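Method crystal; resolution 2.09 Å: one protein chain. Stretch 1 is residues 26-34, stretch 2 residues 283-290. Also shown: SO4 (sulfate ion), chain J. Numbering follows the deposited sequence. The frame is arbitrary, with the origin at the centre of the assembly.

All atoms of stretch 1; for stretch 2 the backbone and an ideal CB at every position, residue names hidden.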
# COMPACT_ATOMS: atom_id res chain seq x y z
N LEU B 26 -10.28 7.86 -5.96
CA LEU B 26 -9.06 7.20 -6.44
C LEU B 26 -9.42 5.84 -7.03
O LEU B 26 -10.32 5.17 -6.55
CB LEU B 26 -8.10 6.98 -5.27
CG LEU B 26 -6.95 7.95 -4.99
CD1 LEU B 26 -7.17 9.30 -5.60
CD2 LEU B 26 -6.69 8.05 -3.49
N ASP B 27 -8.73 5.45 -8.09
CA ASP B 27 -8.94 4.14 -8.68
C ASP B 27 -7.83 3.16 -8.27
O ASP B 27 -7.42 2.32 -9.06
CB ASP B 27 -8.98 4.27 -10.21
CG ASP B 27 -9.49 3.02 -10.89
OD1 ASP B 27 -10.15 2.20 -10.21
OD2 ASP B 27 -9.24 2.86 -12.11
N ILE B 28 -7.34 3.28 -7.05
CA ILE B 28 -6.27 2.38 -6.64
C ILE B 28 -6.85 0.99 -6.34
O ILE B 28 -8.06 0.83 -6.23
CB ILE B 28 -5.47 2.92 -5.45
CG1 ILE B 28 -6.39 3.17 -4.26
CG2 ILE B 28 -4.75 4.19 -5.86
CD1 ILE B 28 -5.71 3.77 -3.07
N ARG B 29 -5.99 -0.02 -6.27
CA ARG B 29 -6.49 -1.35 -5.96
C ARG B 29 -6.57 -1.57 -4.47
O ARG B 29 -5.58 -1.42 -3.75
CB ARG B 29 -5.59 -2.42 -6.55
CG ARG B 29 -6.05 -3.79 -6.14
CD ARG B 29 -5.37 -4.86 -6.95
NE ARG B 29 -6.06 -6.13 -6.77
CZ ARG B 29 -5.88 -7.18 -7.55
NH1 ARG B 29 -5.04 -7.11 -8.58
NH2 ARG B 29 -6.55 -8.30 -7.29
N LYS B 30 -7.75 -1.96 -4.00
CA LYS B 30 -7.92 -2.31 -2.60
C LYS B 30 -7.83 -3.82 -2.46
O LYS B 30 -8.59 -4.56 -3.09
CB LYS B 30 -9.26 -1.81 -2.08
CG LYS B 30 -9.47 -1.98 -0.57
CD LYS B 30 -10.80 -1.34 -0.14
CE LYS B 30 -10.81 -1.03 1.35
NZ LYS B 30 -12.17 -0.62 1.81
N PHE B 31 -6.90 -4.30 -1.64
CA PHE B 31 -6.72 -5.73 -1.52
C PHE B 31 -7.88 -6.39 -0.76
O PHE B 31 -8.60 -5.74 -0.01
CB PHE B 31 -5.39 -6.04 -0.82
CG PHE B 31 -4.18 -5.78 -1.67
CD1 PHE B 31 -4.02 -6.43 -2.88
CD2 PHE B 31 -3.21 -4.89 -1.25
CE1 PHE B 31 -2.90 -6.18 -3.67
CE2 PHE B 31 -2.09 -4.66 -2.01
CZ PHE B 31 -1.93 -5.30 -3.23
N ASN B 32 -8.03 -7.69 -0.96
CA ASN B 32 -9.04 -8.46 -0.25
C ASN B 32 -8.55 -8.93 1.12
O ASN B 32 -7.74 -9.86 1.22
CB ASN B 32 -9.47 -9.67 -1.09
CG ASN B 32 -10.12 -9.25 -2.39
OD1 ASN B 32 -10.98 -8.37 -2.39
ND2 ASN B 32 -9.71 -9.86 -3.50
N LEU B 33 -9.05 -8.30 2.16
CA LEU B 33 -8.72 -8.71 3.52
C LEU B 33 -10.04 -8.91 4.23
O LEU B 33 -10.83 -7.98 4.35
CB LEU B 33 -7.90 -7.64 4.24
CG LEU B 33 -6.42 -7.52 3.91
CD1 LEU B 33 -6.23 -7.21 2.45
CD2 LEU B 33 -5.81 -6.41 4.76
N ASN B 34 -10.28 -10.13 4.70
CA ASN B 34 -11.56 -10.41 5.32
C ASN B 34 -11.45 -11.54 6.33
O ASN B 34 -10.38 -12.13 6.48
CB ASN B 34 -12.60 -10.73 4.24
CG ASN B 34 -12.15 -11.83 3.32
OD1 ASN B 34 -12.04 -12.99 3.73
ND2 ASN B 34 -11.89 -11.49 2.05
N UNK B 283 -9.53 0.60 8.03
CA UNK B 283 -8.42 0.63 7.09
C UNK B 283 -8.49 -0.50 6.08
O UNK B 283 -8.87 -1.63 6.42
CB UNK B 283 -7.09 0.57 7.85
N UNK B 284 -8.08 -0.20 4.86
CA UNK B 284 -7.79 -1.24 3.88
C UNK B 284 -6.32 -1.16 3.52
O UNK B 284 -5.61 -0.29 4.00
CB UNK B 284 -8.67 -1.10 2.64
N UNK B 285 -5.85 -2.07 2.67
CA UNK B 285 -4.50 -1.94 2.15
C UNK B 285 -4.60 -1.87 0.64
O UNK B 285 -5.42 -2.54 0.03
CB UNK B 285 -3.61 -3.10 2.60
N UNK B 286 -3.75 -1.05 0.03
CA UNK B 286 -3.90 -0.76 -1.39
C UNK B 286 -2.56 -0.81 -2.12
O UNK B 286 -1.49 -0.80 -1.50
CB UNK B 286 -4.55 0.61 -1.58
N UNK B 287 -2.65 -0.84 -3.44
CA UNK B 287 -1.56 -0.42 -4.30
C UNK B 287 -2.15 0.38 -5.45
O UNK B 287 -3.34 0.25 -5.78
CB UNK B 287 -0.76 -1.62 -4.81
N UNK B 288 -1.30 1.19 -6.06
CA UNK B 288 -1.70 1.93 -7.24
C UNK B 288 -1.73 0.99 -8.44
O UNK B 288 -1.18 -0.11 -8.38
CB UNK B 288 -0.76 3.11 -7.49
N UNK B 289 -2.40 1.41 -9.51
CA UNK B 289 -2.64 0.55 -10.67
C UNK B 289 -1.76 0.88 -11.86
O UNK B 289 -1.75 2.01 -12.33
CB UNK B 289 -4.11 0.65 -11.09
N UNK B 290 -1.03 -0.11 -12.36
CA UNK B 290 -0.42 0.00 -13.68
C UNK B 290 -1.02 -1.12 -14.49
O UNK B 290 -0.49 -2.23 -14.51
CB UNK B 290 1.11 -0.08 -13.63
S SO4 J . -12.18 2.65 -0.47
O1 SO4 J . -12.56 4.06 -0.38
O2 SO4 J . -11.40 2.28 0.70
O3 SO4 J . -11.38 2.46 -1.69
O4 SO4 J . -13.38 1.81 -0.51

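The two stretches meet as a short antiparallel ladder. Arg29 N donates to O of position 287 (2.7 Å), N of position 287 donates to Arg29 O (3.0 Å), and Phe31 N donates to O of position 285 (2.8 Å). Any residue but proline could supply that nitrogen at 287.

Position 283 has nothing of stretch 1 within reach of its ideal CB, so the contact asks little of it; it is Phe283, whose ring leads away.

At position 284 the CA-to-CB direction runs toward stretch 1, and an ideal CB would lie 2.5 Å from Lys30 CE, a clash. With Lys30 placed as it is, only a residue without CB fits. Gly284 lets the lysine chain pass, its CA 3.9 Å from Lys30 CE.

Position 285 points sideways, its ideal CB 4.3 Å from Phe31 CD2 and 4.5 Å from Leu33 CD2. A leucine, isoleucine, valine or methionine would suit this apolar corner. Leu285 packs CD1 at 3.7 Å from Leu33 CD2 and CB at 4.2 Å from Phe31 CD2. A water bridges the backbones here, accepting from Leu285 N (2.9 Å) and donating to Phe31 O (2.8 Å).

Position 286 pairs with Lys30, on the same face of the sheet. Its ideal CB lies 3.7 Å from Ile28 CD1. An aromatic or long aliphatic chain, such as phenylalanine, tyrosine or methionine, could lie along Ile28 and the aliphatic part of Lys30; a polar tip is permitted. Tyr286 CD1 lies 3.5 Å from Ile28 CD1. Its OH gives a very short hydrogen bond to O2 (2.4 Å) of a sulfate, probably from the crystallisation liquor, that happens to be bound there; Lys30 NZ donates weakly to the same O2 (3.2 Å).

Position 287 pairs with Arg29 on the other face, its ideal CB 4.2 Å from Phe31 CZ. A branched aliphatic chain suits both the extended backbone and the aromatic neighbour. Ile287 brings CG2 to 3.5 Å from Phe31 CZ, and CG1 to 4.0 Å from Arg29 CB.

Position 288 points away, with Ile28 CG2 near its base, so many residues are possible. Glu288 touches that methyl through CG (4.0 Å to Ile28 CG2); its carboxylate is hydrogen-bonded elsewhere in the structure.

Position 289 points toward stretch 1, where Asp27 offers a negative charge some way off. A long basic chain, lysine or arginine, is the natural choice. Lys289 forms a salt bridge, NZ to Asp27 OD1 at 3.2 Å.

Position 290 is out of reach, its type undetermined by this contact; it is Ile290.

Stretch 2 283-290: FGLYIEKI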
# COMPACT_ATOMS: atom_id res chain seq x y z
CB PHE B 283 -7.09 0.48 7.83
CG PHE B 283 -6.89 1.48 8.92
CD1 PHE B 283 -6.27 2.69 8.65
CD2 PHE B 283 -7.30 1.21 10.21
CE1 PHE B 283 -6.07 3.63 9.66
CE2 PHE B 283 -7.11 2.13 11.22
CZ PHE B 283 -6.49 3.34 10.95
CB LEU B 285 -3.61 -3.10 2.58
CG LEU B 285 -3.46 -3.35 4.08
CD1 LEU B 285 -2.60 -4.60 4.30
CD2 LEU B 285 -2.82 -2.15 4.75
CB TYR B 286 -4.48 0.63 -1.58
CG TYR B 286 -5.72 0.96 -0.79
CD1 TYR B 286 -6.98 0.97 -1.39
CD2 TYR B 286 -5.64 1.31 0.56
CE1 TYR B 286 -8.12 1.29 -0.67
CE2 TYR B 286 -6.79 1.64 1.29
CZ TYR B 286 -8.02 1.62 0.66
OH TYR B 286 -9.15 1.95 1.39
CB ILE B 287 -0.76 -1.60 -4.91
CG1 ILE B 287 -1.69 -2.51 -5.73
CG2 ILE B 287 -0.02 -2.38 -3.84
CD1 ILE B 287 -0.95 -3.53 -6.58
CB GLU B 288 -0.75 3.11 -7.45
CG GLU B 288 -0.82 4.09 -6.29
CD GLU B 288 0.43 4.93 -6.13
OE1 GLU B 288 0.41 6.08 -6.61
OE2 GLU B 288 1.43 4.44 -5.52
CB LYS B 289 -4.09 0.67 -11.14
CG LYS B 289 -5.08 -0.26 -10.47
CD LYS B 289 -6.42 -0.25 -11.20
CE LYS B 289 -7.52 -0.85 -10.35
NZ LYS B 289 -8.87 -0.66 -10.96
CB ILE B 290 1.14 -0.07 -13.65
CG1 ILE B 290 1.72 1.15 -12.93
CG2 ILE B 290 1.71 -0.11 -15.08
CD1 ILE B 290 3.23 1.09 -12.72
O HOH W 1 -7.98 -3.85 1.97
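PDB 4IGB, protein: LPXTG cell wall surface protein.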